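HIT domain-containing protein (PDB 3KSV) is of unknown function but binds zinc and probably hydrolyses nucleoside phosphoramidates or related compounds, like other Hint-type members of the histidine triad (HIT) family. Local coordinates at residues A11-I14 with F15-I18; K129-S132 with D133-A136; A29-S32 with K33-A36. All blocks are in the same frame, centred on the assembly; numbering follows the deposited sequence.

Contact 1 of 3, residues A11-I14 with F15-I18. With ZN (zinc ion), chain B.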
loop_
_atom_site.group_PDB
_atom_site.type_symbol
_atom_site.label_atom_id
_atom_site.label_comp_id
_atom_site.label_asym_id
_atom_site.label_seq_id
_atom_site.Cartn_x
_atom_site.Cartn_y
_atom_site.Cartn_z
ATOM N N ALA A 11 1.612 -22.034 -11.064
ATOM C CA ALA A 11 0.846 -23.283 -10.954
ATOM C C ALA A 11 0.242 -23.455 -9.547
ATOM O O ALA A 11 -0.972 -23.650 -9.415
ATOM C CB ALA A 11 1.722 -24.471 -11.318
ATOM N N ASN A 12 1.081 -23.348 -8.511
ATOM C CA ASN A 12 0.616 -23.376 -7.109
ATOM C C ASN A 12 0.317 -21.993 -6.517
ATOM O O ASN A 12 0.498 -21.788 -5.317
ATOM C CB ASN A 12 1.649 -24.056 -6.208
ATOM C CG ASN A 12 2.154 -25.353 -6.774
ATOM O OD1 ASN A 12 1.653 -25.844 -7.786
ATOM N ND2 ASN A 12 3.166 -25.922 -6.127
ATOM N N CYS A 13 -0.131 -21.047 -7.338
ATOM C CA CYS A 13 -0.498 -19.715 -6.840
ATOM C C CYS A 13 -2.006 -19.577 -6.784
ATOM O O CYS A 13 -2.657 -19.448 -7.820
ATOM C CB CYS A 13 0.067 -18.624 -7.740
ATOM S SG CYS A 13 -0.529 -16.960 -7.350
ATOM N N ILE A 14 -2.564 -19.560 -5.578
ATOM C CA ILE A 14 -4.012 -19.491 -5.434
ATOM C C ILE A 14 -4.660 -18.278 -6.091
ATOM O O ILE A 14 -5.813 -18.363 -6.490
ATOM C CB ILE A 14 -4.500 -19.617 -3.953
ATOM C CG1 ILE A 14 -4.138 -18.386 -3.108
ATOM C CG2 ILE A 14 -3.973 -20.919 -3.308
ATOM C CD1 ILE A 14 -4.957 -18.303 -1.767
ATOM N N PHE A 15 -3.948 -17.158 -6.236
ATOM C CA PHE A 15 -4.563 -15.990 -6.883
ATOM C C PHE A 15 -4.631 -16.159 -8.381
ATOM O O PHE A 15 -5.605 -15.756 -9.006
ATOM C CB PHE A 15 -3.867 -14.673 -6.512
ATOM C CG PHE A 15 -4.055 -14.278 -5.078
ATOM C CD1 PHE A 15 -5.262 -14.487 -4.432
ATOM C CD2 PHE A 15 -3.034 -13.682 -4.379
ATOM C CE1 PHE A 15 -5.432 -14.123 -3.114
ATOM C CE2 PHE A 15 -3.203 -13.331 -3.065
ATOM C CZ PHE A 15 -4.398 -13.551 -2.432
ATOM N N CYS A 16 -3.620 -16.782 -8.961
ATOM C CA CYS A 16 -3.722 -17.176 -10.362
ATOM C C CYS A 16 -4.872 -18.163 -10.590
ATOM O O CYS A 16 -5.561 -18.091 -11.602
ATOM C CB CYS A 16 -2.406 -17.763 -10.870
ATOM S SG CYS A 16 -1.146 -16.516 -11.261
ATOM N N LYS A 17 -5.093 -19.067 -9.646
ATOM C CA LYS A 17 -6.201 -20.020 -9.760
ATOM C C LYS A 17 -7.550 -19.278 -9.770
ATOM O O LYS A 17 -8.412 -19.575 -10.579
ATOM C CB LYS A 17 -6.176 -21.021 -8.611
ATOM C CG LYS A 17 -5.040 -22.025 -8.668
ATOM C CD LYS A 17 -5.267 -23.129 -7.628
ATOM C CE LYS A 17 -4.005 -23.923 -7.351
ATOM N NZ LYS A 17 -3.752 -24.873 -8.446
ATOM N N ILE A 18 -7.712 -18.314 -8.869
ATOM C CA ILE A 18 -8.893 -17.448 -8.852
ATOM C C ILE A 18 -9.011 -16.677 -10.175
ATOM O O ILE A 18 -10.077 -16.639 -10.783
ATOM C CB ILE A 18 -8.839 -16.465 -7.676
ATOM C CG1 ILE A 18 -8.980 -17.220 -6.361
ATOM C CG2 ILE A 18 -9.941 -15.411 -7.769
ATOM C CD1 ILE A 18 -8.368 -16.460 -5.201
HETATM ZN ZN ZN B . -0.175 -15.827 -9.089
#
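Cys13 and Cys16 grip one zinc ion between them, forming the CxxC half of a Cys2His2 site at the N-terminal end of helix 14-20. The metal bonds are Cys13 SG to the zinc at 2.1 Å and a longer one from Cys16 SG at 2.5 Å. The two sulfurs make an angle of about 120° at the zinc, somewhat wider than in a regular tetrahedron. His55 and His106 complete the site through their ND1 atoms, so the start of this helix is joined to the histidine triad motif, to which His106 belongs.

Among the hydrogen bonds, a capping interaction comes first. Cys13 is the N-cap, and with its sulfur swung opposite its own nitrogen (chi1 172°), SG accepts Cys16 N at 3.5 Å. The same sulfur thus serves metal and helix, and the backbone N-H would be expected to temper its negative charge. Helical bonds follow: Lys17 N to Cys13 O (3.1 Å) and Ile18 N to Ile14 O (3.0 Å).

Apolar packing gathers at Phe15. CG1 of Ile14 rests above one ring face, displaced toward the rim, while CD1 of Ile18 lies at the ring edge. Beyond this turn the ring packs on Leu49 and Ile51 and stands edge-to-face to His108, the predicted nucleotidylated histidine.

One side-chain bond reaches back over the turn: bent at its last torsion (chi4 -77°), Lys17 brings NZ to within 3.2 Å of Ala11 O, nearly in line with that carbonyl.

Contact 2 of 3, residues K129-S132 with D133-A136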
loop_
_atom_site.group_PDB
_atom_site.type_symbol
_atom_site.label_atom_id
_atom_site.label_comp_id
_atom_site.label_asym_id
_atom_site.label_seq_id
_atom_site.Cartn_x
_atom_site.Cartn_y
_atom_site.Cartn_z
ATOM N N LYS A 129 17.778 4.986 14.595
ATOM C CA LYS A 129 18.503 6.189 14.192
ATOM C C LYS A 129 19.190 5.922 12.854
ATOM O O LYS A 129 19.820 4.872 12.661
ATOM C CB LYS A 129 19.532 6.604 15.263
ATOM N N VAL A 130 19.038 6.853 11.915
ATOM C CA VAL A 130 19.884 6.869 10.721
ATOM C C VAL A 130 20.585 8.246 10.622
ATOM O O VAL A 130 20.007 9.291 10.962
ATOM C CB VAL A 130 19.109 6.490 9.407
ATOM C CG1 VAL A 130 20.016 6.595 8.196
ATOM C CG2 VAL A 130 18.552 5.060 9.483
ATOM N N ALA A 131 21.832 8.224 10.155
ATOM C CA ALA A 131 22.658 9.411 10.072
ATOM C C ALA A 131 22.339 10.188 8.802
ATOM O O ALA A 131 21.821 9.622 7.849
ATOM C CB ALA A 131 24.123 8.995 10.094
ATOM N N SER A 132 22.677 11.477 8.791
ATOM C CA SER A 132 22.512 12.318 7.608
ATOM C C SER A 132 23.282 11.766 6.415
ATOM O O SER A 132 22.746 11.705 5.302
ATOM C CB SER A 132 22.942 13.769 7.887
ATOM O OG SER A 132 24.356 13.913 7.951
ATOM N N ASP A 133 24.530 11.356 6.638
ATOM C CA ASP A 133 25.343 10.753 5.555
ATOM C C ASP A 133 24.683 9.497 4.932
ATOM O O ASP A 133 24.678 9.327 3.715
ATOM C CB ASP A 133 26.795 10.467 6.003
ATOM C CG ASP A 133 26.893 9.443 7.143
ATOM O OD1 ASP A 133 25.902 9.226 7.864
ATOM O OD2 ASP A 133 27.986 8.859 7.329
ATOM N N GLU A 134 24.100 8.650 5.767
ATOM C CA GLU A 134 23.408 7.444 5.298
ATOM C C GLU A 134 22.139 7.765 4.509
ATOM O O GLU A 134 21.827 7.103 3.521
ATOM C CB GLU A 134 23.085 6.534 6.485
ATOM C CG GLU A 134 24.331 5.962 7.151
ATOM C CD GLU A 134 24.048 5.244 8.460
ATOM O OE1 GLU A 134 22.957 5.426 9.061
ATOM O OE2 GLU A 134 24.956 4.509 8.909
ATOM N N LEU A 135 21.402 8.782 4.951
ATOM C CA LEU A 135 20.207 9.228 4.259
ATOM C C LEU A 135 20.543 9.746 2.874
ATOM O O LEU A 135 19.760 9.556 1.946
ATOM C CB LEU A 135 19.512 10.352 5.042
ATOM C CG LEU A 135 18.677 9.936 6.247
ATOM C CD1 LEU A 135 18.150 11.199 6.954
ATOM C CD2 LEU A 135 17.534 9.014 5.825
ATOM N N ALA A 136 21.674 10.433 2.741
ATOM C CA ALA A 136 22.047 11.021 1.456
ATOM C C ALA A 136 22.430 9.922 0.454
ATOM O O ALA A 136 22.085 9.965 -0.729
ATOM C CB ALA A 136 23.213 11.990 1.651
#
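The carboxylate of Glu134 presents one face to Ala131, whose N and CB both lie on that side. Ala131 N donates to Glu134 OE1 at 3.2 Å, and although the N-H points almost straight at the oxygen (176°), the donor stands 45° out of the carboxylate plane. Val130 CG1 comes to 3.3 Å from Glu134 OE1, close to the carboxylate plane rather than over the face that meets Ala131, and also rests on Glu134 CB. With CG set opposite the carbonyl carbon (chi1 -66°) and the chain extended beyond it, Glu134 is turned back toward the residues preceding the helix.

Ala131 is the N-cap of helix 132-147, so this bond is one half of a capping box, that from the third helical residue to the N-cap nitrogen; alanine has no polar side chain to supply the reciprocal half. A hydrophobic staple brackets the cap: Val130 CG1 meets Leu135 CG at 4.1 Å. In the second subunit, Pro42 packs on Val130 and Met38 on Leu135, bringing the staple into the dimer interface. Regular helical bonding starts with Leu135 N to Ala131 O at 3.0 Å and continues with Ala136 N to Ser132 O at 3.1 Å.

Contact 3 of 3, residues A29-S32 with K33-A36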
loop_
_atom_site.group_PDB
_atom_site.type_symbol
_atom_site.label_atom_id
_atom_site.label_comp_id
_atom_site.label_asym_id
_atom_site.label_seq_id
_atom_site.Cartn_x
_atom_site.Cartn_y
_atom_site.Cartn_z
ATOM N N ALA A 29 -14.618 -6.149 -8.005
ATOM C CA ALA A 29 -14.371 -5.263 -9.130
ATOM C C ALA A 29 -13.348 -5.935 -10.037
ATOM O O ALA A 29 -12.610 -6.829 -9.604
ATOM C CB ALA A 29 -13.868 -3.919 -8.656
ATOM N N GLU A 30 -13.343 -5.525 -11.300
ATOM C CA GLU A 30 -12.419 -6.053 -12.292
ATOM C C GLU A 30 -12.138 -4.952 -13.299
ATOM O O GLU A 30 -13.044 -4.266 -13.737
ATOM C CB GLU A 30 -13.001 -7.289 -12.978
ATOM C CG GLU A 30 -12.063 -7.916 -14.022
ATOM C CD GLU A 30 -12.558 -9.245 -14.626
ATOM O OE1 GLU A 30 -13.747 -9.617 -14.445
ATOM O OE2 GLU A 30 -11.739 -9.917 -15.310
ATOM N N THR A 31 -10.864 -4.739 -13.602
ATOM C CA THR A 31 -10.466 -3.756 -14.595
ATOM C C THR A 31 -9.640 -4.533 -15.593
ATOM O O THR A 31 -9.497 -5.750 -15.462
ATOM C CB THR A 31 -9.668 -2.567 -13.960
ATOM O OG1 THR A 31 -8.457 -3.046 -13.376
ATOM C CG2 THR A 31 -10.487 -1.876 -12.873
ATOM N N SER A 32 -9.085 -3.856 -16.589
ATOM C CA SER A 32 -8.267 -4.561 -17.571
ATOM C C SER A 32 -7.083 -5.299 -16.922
ATOM O O SER A 32 -6.801 -6.446 -17.273
ATOM C CB SER A 32 -7.770 -3.594 -18.638
ATOM O OG SER A 32 -7.294 -2.406 -18.038
ATOM N N LYS A 33 -6.416 -4.670 -15.959
ATOM C CA LYS A 33 -5.155 -5.211 -15.430
ATOM C C LYS A 33 -5.209 -5.704 -13.988
ATOM O O LYS A 33 -4.213 -6.233 -13.501
ATOM C CB LYS A 33 -4.036 -4.165 -15.586
ATOM C CG LYS A 33 -3.569 -3.950 -17.024
ATOM C CD LYS A 33 -2.724 -5.135 -17.493
ATOM C CE LYS A 33 -2.216 -4.972 -18.927
ATOM N NZ LYS A 33 -1.131 -5.973 -19.248
ATOM N N ALA A 34 -6.365 -5.575 -13.326
ATOM C CA ALA A 34 -6.484 -5.811 -11.879
ATOM C C ALA A 34 -7.834 -6.422 -11.465
ATOM O O ALA A 34 -8.811 -6.318 -12.183
ATOM C CB ALA A 34 -6.230 -4.495 -11.106
ATOM N N LEU A 35 -7.859 -7.052 -10.294
ATOM C CA LEU A 35 -9.061 -7.630 -9.724
ATOM C C LEU A 35 -9.165 -7.305 -8.215
ATOM O O LEU A 35 -8.146 -7.196 -7.527
ATOM C CB LEU A 35 -9.019 -9.151 -9.944
ATOM C CG LEU A 35 -10.334 -9.903 -10.052
ATOM C CD1 LEU A 35 -10.801 -9.886 -11.510
ATOM C CD2 LEU A 35 -10.193 -11.354 -9.493
ATOM N N ALA A 36 -10.390 -7.167 -7.706
ATOM C CA ALA A 36 -10.651 -7.058 -6.276
ATOM C C ALA A 36 -11.648 -8.117 -5.795
ATOM O O ALA A 36 -12.602 -8.478 -6.509
ATOM C CB ALA A 36 -11.151 -5.656 -5.938
#
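Residues 29-32 and 33-36 run antiparallel, their end-to-end directions 172° apart, with Ala29 opposite Ala36 and Glu30 opposite Leu35. Ala29 and Ala36 form a hydrogen-bonded pair, but an uneven one: Ala36 N reaches Ala29 O at 2.9 Å, whereas the return bond from Ala29 N to Ala36 O is weak at 3.4 Å. Next comes the non-hydrogen-bonded pair Glu30-Leu35, and then Thr31 N donates to Ala34 O at 3.0 Å. Ser32 and Lys33 make the reversal with backbone conformations close to those of a type I turn.

The Thr31 side chain works at this turn. Placed between its own nitrogen and carbonyl carbon (chi1 62°), OG1 faces the partner strand and accepts a weak, bent bond from Ala34 N at 3.3 Å. Its stronger partner is Asp69 of helix 64-82, whose OD2 also takes Lys33 N. This is the tip of the beta hairpin 27-30/34-38, at one margin of the antiparallel sheet of the HIT domain; on its other side strand 34-38 bonds to strand 48-52, through Leu35 and Ile51.

The two faces of the hairpin differ. The small side chains of Ala29 and Ala36 sit side by side, CB to CB 4.2 Å, on the face where Leu73 of helix 64-82 packs against Ala29; Ile146 of the second subunit also touches Ala29. On the reverse face, Glu30 and Leu35 cross obliquely: the extended aliphatic part of the glutamate runs over one leucine methyl, Glu30 CG lying 3.4 Å from Leu35 CD1.

From the N terminus the chain meets contact 1 first, then contact 3, and finally contact 2; each is a local turn closed before the next opens, so none nests or crosses. Contact 1 starts helix 14-20 at the zinc, and contact 3 soon afterwards reverses the chain between strands 27-30 and 34-38, its nearest atoms only about 4 Å from contact 1 but not touching. The remaining strands and helix 64-82 intervene before contact 2 opens helix 132-147. The centre of contact 2 is about 41 Å from that of contact 1, on the far side of the chain's centre, and Val130 and Leu135 there pack on the second subunit.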